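Local coordinates for protein transcriptional regulator (Methanobacterium thermoautotrophicum, PDB 3BPV) that probably binds DNA as a dimeric winged-helix repressor of the MarR family and so regulates transcription, at residues E105-E108 with D109-R113; R124-C127 with R128-A131. All coordinates share one frame; numbering follows the deposited sequence.

Contact 1. Residues E105-E108 with D109-R113; sequences ERWE and DLLFR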
loop_
_atom_site.group_PDB
_atom_site.type_symbol
_atom_site.label_atom_id
_atom_site.label_comp_id
_atom_site.label_asym_id
_atom_site.label_seq_id
_atom_site.Cartn_x
_atom_site.Cartn_y
_atom_site.Cartn_z
ATOM N N GLU A 105 -0.765 -17.677 2.622
ATOM C CA GLU A 105 -1.863 -18.586 2.933
ATOM C C GLU A 105 -2.237 -18.500 4.411
ATOM O O GLU A 105 -3.417 -18.451 4.760
ATOM C CB GLU A 105 -1.463 -20.024 2.585
ATOM C CG GLU A 105 -2.562 -21.049 2.809
ATOM C CD GLU A 105 -2.111 -22.461 2.478
ATOM O OE1 GLU A 105 -1.665 -22.695 1.333
ATOM O OE2 GLU A 105 -2.205 -23.335 3.362
ATOM N N ARG A 106 -1.229 -18.497 5.280
ATOM C CA ARG A 106 -1.469 -18.409 6.715
ATOM C C ARG A 106 -2.168 -17.097 7.070
ATOM O O ARG A 106 -3.076 -17.071 7.903
ATOM C CB ARG A 106 -0.147 -18.519 7.488
ATOM C CG ARG A 106 0.497 -19.902 7.451
ATOM C CD ARG A 106 1.841 -19.888 8.172
ATOM N NE ARG A 106 1.710 -19.417 9.550
ATOM C CZ ARG A 106 2.734 -19.184 10.364
ATOM N NH1 ARG A 106 3.978 -19.377 9.945
ATOM N NH2 ARG A 106 2.515 -18.758 11.600
ATOM N N TRP A 107 -1.737 -16.001 6.450
ATOM C CA TRP A 107 -2.350 -14.707 6.722
ATOM C C TRP A 107 -3.823 -14.741 6.315
ATOM O O TRP A 107 -4.696 -14.304 7.064
ATOM C CB TRP A 107 -1.621 -13.600 5.954
ATOM C CG TRP A 107 -2.277 -12.267 6.095
ATOM C CD1 TRP A 107 -2.299 -11.474 7.206
ATOM C CD2 TRP A 107 -3.064 -11.597 5.103
ATOM N NE1 TRP A 107 -3.055 -10.350 6.965
ATOM C CE2 TRP A 107 -3.537 -10.401 5.684
ATOM C CE3 TRP A 107 -3.420 -11.894 3.781
ATOM C CZ2 TRP A 107 -4.347 -9.499 4.987
ATOM C CZ3 TRP A 107 -4.229 -10.998 3.087
ATOM C CH2 TRP A 107 -4.683 -9.815 3.694
ATOM N N GLU A 108 -4.095 -15.275 5.132
ATOM C CA GLU A 108 -5.468 -15.363 4.648
ATOM C C GLU A 108 -6.332 -16.218 5.565
ATOM O O GLU A 108 -7.470 -15.856 5.873
ATOM C CB GLU A 108 -5.497 -15.927 3.223
ATOM C CG GLU A 108 -5.062 -14.920 2.172
ATOM C CD GLU A 108 -5.148 -15.455 0.755
ATOM O OE1 GLU A 108 -6.188 -16.055 0.404
ATOM O OE2 GLU A 108 -4.179 -15.255 -0.008
ATOM N N ASP A 109 -5.798 -17.351 6.015
ATOM C CA ASP A 109 -6.575 -18.218 6.891
ATOM C C ASP A 109 -6.941 -17.503 8.188
ATOM O O ASP A 109 -8.067 -17.631 8.681
ATOM C CB ASP A 109 -5.813 -19.512 7.206
ATOM C CG ASP A 109 -5.644 -20.399 5.984
ATOM O OD1 ASP A 109 -6.450 -20.269 5.044
ATOM O OD2 ASP A 109 -4.715 -21.233 5.970
ATOM N N LEU A 110 -5.993 -16.753 8.737
ATOM C CA LEU A 110 -6.243 -16.007 9.965
ATOM C C LEU A 110 -7.288 -14.916 9.730
ATOM O O LEU A 110 -8.201 -14.730 10.532
ATOM C CB LEU A 110 -4.945 -15.374 10.474
ATOM C CG LEU A 110 -3.909 -16.305 11.114
ATOM C CD1 LEU A 110 -2.576 -15.590 11.202
ATOM C CD2 LEU A 110 -4.374 -16.735 12.495
ATOM N N LEU A 111 -7.145 -14.196 8.625
ATOM C CA LEU A 111 -8.067 -13.119 8.294
ATOM C C LEU A 111 -9.506 -13.611 8.117
ATOM O O LEU A 111 -10.454 -12.954 8.542
ATOM C CB LEU A 111 -7.612 -12.433 7.005
ATOM C CG LEU A 111 -8.219 -11.049 6.749
ATOM C CD1 LEU A 111 -7.527 -10.032 7.638
ATOM C CD2 LEU A 111 -8.065 -10.660 5.295
ATOM N N PHE A 112 -9.653 -14.773 7.488
ATOM C CA PHE A 112 -10.965 -15.356 7.210
ATOM C C PHE A 112 -11.516 -16.319 8.259
ATOM O O PHE A 112 -12.492 -17.012 7.991
ATOM C CB PHE A 112 -10.925 -16.116 5.876
ATOM C CG PHE A 112 -10.926 -15.234 4.654
ATOM C CD1 PHE A 112 -12.005 -14.406 4.375
ATOM C CD2 PHE A 112 -9.859 -15.278 3.753
ATOM C CE1 PHE A 112 -12.025 -13.629 3.206
ATOM C CE2 PHE A 112 -9.868 -14.511 2.586
ATOM C CZ PHE A 112 -10.956 -13.685 2.313
ATOM N N ARG A 113 -10.916 -16.364 9.441
ATOM C CA ARG A 113 -11.388 -17.290 10.473
ATOM C C ARG A 113 -12.887 -17.256 10.761
ATOM O O ARG A 113 -13.510 -18.308 10.944
ATOM C CB ARG A 113 -10.613 -17.072 11.778
ATOM C CG ARG A 113 -9.294 -17.823 11.828
ATOM C CD ARG A 113 -8.514 -17.487 13.086
ATOM N NE ARG A 113 -8.039 -16.108 13.066
ATOM C CZ ARG A 113 -7.278 -15.568 14.008
ATOM N NH1 ARG A 113 -6.903 -16.293 15.053
ATOM N NH2 ARG A 113 -6.894 -14.302 13.909
HETATM O O HOH W 1 -4.651 -23.453 4.264
#

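Contact 2. Residues R124-C127 with R128-A131; sequences RKMC and RRLA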
loop_
_atom_site.group_PDB
_atom_site.type_symbol
_atom_site.label_atom_id
_atom_site.label_comp_id
_atom_site.label_asym_id
_atom_site.label_seq_id
_atom_site.Cartn_x
_atom_site.Cartn_y
_atom_site.Cartn_z
ATOM N N ARG A 124 -13.594 -13.356 -2.601
ATOM C CA ARG A 124 -12.534 -13.502 -3.590
ATOM C C ARG A 124 -13.043 -13.199 -4.999
ATOM O O ARG A 124 -12.368 -12.520 -5.779
ATOM C CB ARG A 124 -11.956 -14.919 -3.544
ATOM C CG ARG A 124 -10.846 -15.148 -4.549
ATOM C CD ARG A 124 -9.547 -14.493 -4.113
ATOM N NE ARG A 124 -8.580 -15.480 -3.638
ATOM C CZ ARG A 124 -8.103 -16.474 -4.381
ATOM N NH1 ARG A 124 -8.501 -16.616 -5.638
ATOM N NH2 ARG A 124 -7.233 -17.332 -3.867
ATOM N N LYS A 125 -14.233 -13.700 -5.324
ATOM C CA LYS A 125 -14.795 -13.461 -6.645
ATOM C C LYS A 125 -15.055 -11.982 -6.872
ATOM O O LYS A 125 -14.829 -11.467 -7.972
ATOM C CB LYS A 125 -16.096 -14.248 -6.842
ATOM C CG LYS A 125 -15.916 -15.761 -6.911
ATOM C CD LYS A 125 -17.216 -16.464 -7.268
ATOM C CE LYS A 125 -17.657 -16.144 -8.689
ATOM N NZ LYS A 125 -16.709 -16.689 -9.700
ATOM N N MET A 126 -15.532 -11.296 -5.837
ATOM C CA MET A 126 -15.801 -9.873 -5.962
ATOM C C MET A 126 -14.501 -9.109 -6.117
ATOM O O MET A 126 -14.423 -8.167 -6.897
ATOM C CB MET A 126 -16.588 -9.359 -4.756
ATOM C CG MET A 126 -18.025 -9.844 -4.749
ATOM S SD MET A 126 -19.016 -9.018 -3.498
ATOM C CE MET A 126 -18.468 -9.828 -2.025
ATOM N N CYS A 127 -13.464 -9.517 -5.395
ATOM C CA CYS A 127 -12.178 -8.834 -5.499
ATOM C C CYS A 127 -11.603 -8.992 -6.892
ATOM O O CYS A 127 -10.997 -8.065 -7.427
ATOM C CB CYS A 127 -11.167 -9.375 -4.485
ATOM S SG CYS A 127 -9.975 -8.129 -3.974
ATOM N N ARG A 128 -11.766 -10.178 -7.471
ATOM C CA ARG A 128 -11.266 -10.412 -8.817
ATOM C C ARG A 128 -11.987 -9.475 -9.778
ATOM O O ARG A 128 -11.355 -8.866 -10.636
ATOM C CB ARG A 128 -11.492 -11.864 -9.244
ATOM C CG ARG A 128 -10.933 -12.170 -10.624
ATOM C CD ARG A 128 -11.260 -13.582 -11.079
ATOM N NE ARG A 128 -10.603 -14.606 -10.274
ATOM C CZ ARG A 128 -10.627 -15.904 -10.564
ATOM N NH1 ARG A 128 -11.277 -16.334 -11.639
ATOM N NH2 ARG A 128 -9.999 -16.774 -9.783
ATOM N N ARG A 129 -13.307 -9.362 -9.639
ATOM C CA ARG A 129 -14.078 -8.465 -10.496
ATOM C C ARG A 129 -13.649 -7.011 -10.325
ATOM O O ARG A 129 -13.544 -6.270 -11.305
ATOM C CB ARG A 129 -15.566 -8.598 -10.196
ATOM C CG ARG A 129 -16.159 -9.897 -10.684
ATOM C CD ARG A 129 -17.524 -10.127 -10.077
ATOM N NE ARG A 129 -18.469 -9.069 -10.417
ATOM C CZ ARG A 129 -19.612 -8.868 -9.771
ATOM N NH1 ARG A 129 -19.941 -9.657 -8.754
ATOM N NH2 ARG A 129 -20.416 -7.875 -10.127
ATOM N N LEU A 130 -13.407 -6.589 -9.089
ATOM C CA LEU A 130 -12.980 -5.218 -8.847
ATOM C C LEU A 130 -11.564 -5.000 -9.387
ATOM O O LEU A 130 -11.252 -3.933 -9.906
ATOM C CB LEU A 130 -13.042 -4.904 -7.354
ATOM C CG LEU A 130 -14.456 -4.935 -6.769
ATOM C CD1 LEU A 130 -14.371 -4.897 -5.253
ATOM C CD2 LEU A 130 -15.264 -3.746 -7.299
ATOM N N ALA A 131 -10.707 -6.011 -9.270
ATOM C CA ALA A 131 -9.342 -5.895 -9.776
ATOM C C ALA A 131 -9.383 -5.741 -11.292
ATOM O O ALA A 131 -8.599 -4.989 -11.867
ATOM C CB ALA A 131 -8.527 -7.128 -9.395
#

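Contact 1. Residues E105-E108 with D109-R113
Trp107 and Leu111, one helical turn apart, form the close-packed half of this contact and illustrate how the last turns of an amphipathic helix divide their work between core and solvent. The two side chains leave the helix alongside each other and head in one direction, with the indole's far corner against one branch of the leucine: CH2 of Trp107 lies 3.8 Å from CD2 of Leu111. Both have CG anti to the backbone N (chi1 175° for Trp107 and -163° for Leu111), the rotamer behind this shared course. The same two residues are joined by the backbone hydrogen bond from Leu111 N to Trp107 O, 2.9 Å.

The solvent side is held quite differently. Glu105 and Asp109 are also four residues apart, but their carboxylate planes are turned 55° from each other and OE2 of Glu105 stays 4.2 Å from OD2 of Asp109. One water donates to both of these oxygens, 2.6 Å from Glu105 OE2 and 2.8 Å from Asp109 OD2, and so probably eases the repulsion between the like charges.

At the C-terminal end Phe112 N still donates to Glu108 O at 2.9 Å, although Phe112 itself has left helical phi/psi. Arg113 then turns back on the helix end: its NE donates to Leu110 O at 2.9 Å, in the carbonyl plane and on a lone pair, while CD2 of Leu110 sits over the centre of one guanidinium face.

Around this end of helix 97-111, NE1 of Trp107 is hydrogen-bonded to OG of Ser13 and the indole meets His14 edge-to-face on helix 3-21, Phe112 leans on Phe123 of helix 117-136, and Arg113 forms a salt bridge with Glu133 of the second subunit.

Contact 2. Residues R124-C127 with R128-A131
Arg124 and Arg128 show how side chains one helical turn apart can follow different routes and still bring their ends near each other. Both set off with CG anti to the backbone N, but Arg124 turns at once at chi2 (75°), whereas Arg128 stays extended through chi2 and bends only at chi3. Their guanidinium groups nevertheless approach edge to edge, Arg124 NH1 standing 4.4 Å from Arg128 NH2, each near the plane of the other: a pair of like charges that are close but not in contact. Their backbones are joined directly, Arg128 N donating to Arg124 O at 3.0 Å.

Arg129 takes the other common helical rotamer. With CG beside its own backbone N (chi1 -72°), the start of the chain folds over the carbonyl of the preceding turn, CG lying 3.4 Å from Lys125 O, the same oxygen that accepts the bond from Arg129 N. Beyond a bend at chi3 the guanidinium passes loosely by Met126, Arg129 NH1 4.4 Å from Met126 CG, on its way to the second subunit. Leu130 repeats the opening move on the buried side: its CG rests 3.2 Å from Met126 O, the acceptor for Leu130 N. Ala131, with a single methyl, places CB 3.3 Å from Cys127 O and donates its N to that same oxygen at 2.8 Å. In Cys127, SG stands beside the carbonyl carbon (chi1 -150°) and leans along the helix towards its C-terminal end.

These turns of helix 117-136 belong to the dimer interface. Arg129 forms a salt bridge with Glu119 and a cation-pi contact with Phe115, both of the second subunit, while Met126 packs on its own counterpart across the interface. Cys127 rests on Ile10 in helix 3-21 of the second subunit, and Leu130 meets Phe123 on that subunit's helix 117-136.

In the fold
From the N terminus the chain runs through helix 3-21, then the helices and two-stranded antiparallel wing of the winged-helix region, before returning in helix 97-111. Contact 1 lies at the close of that helix, and after a short connection contact 2 occupies the middle of helix 117-136. Each is a local, helical contact, and neither closes a long loop; they follow in series without nesting or crossing. Their centres are 17 Å apart and they do not touch. Contact 1 ties the end of helix 97-111 to helices 3-21 and 117-136, and both contacts meet the second subunit, joining these terminal helices into the dimer.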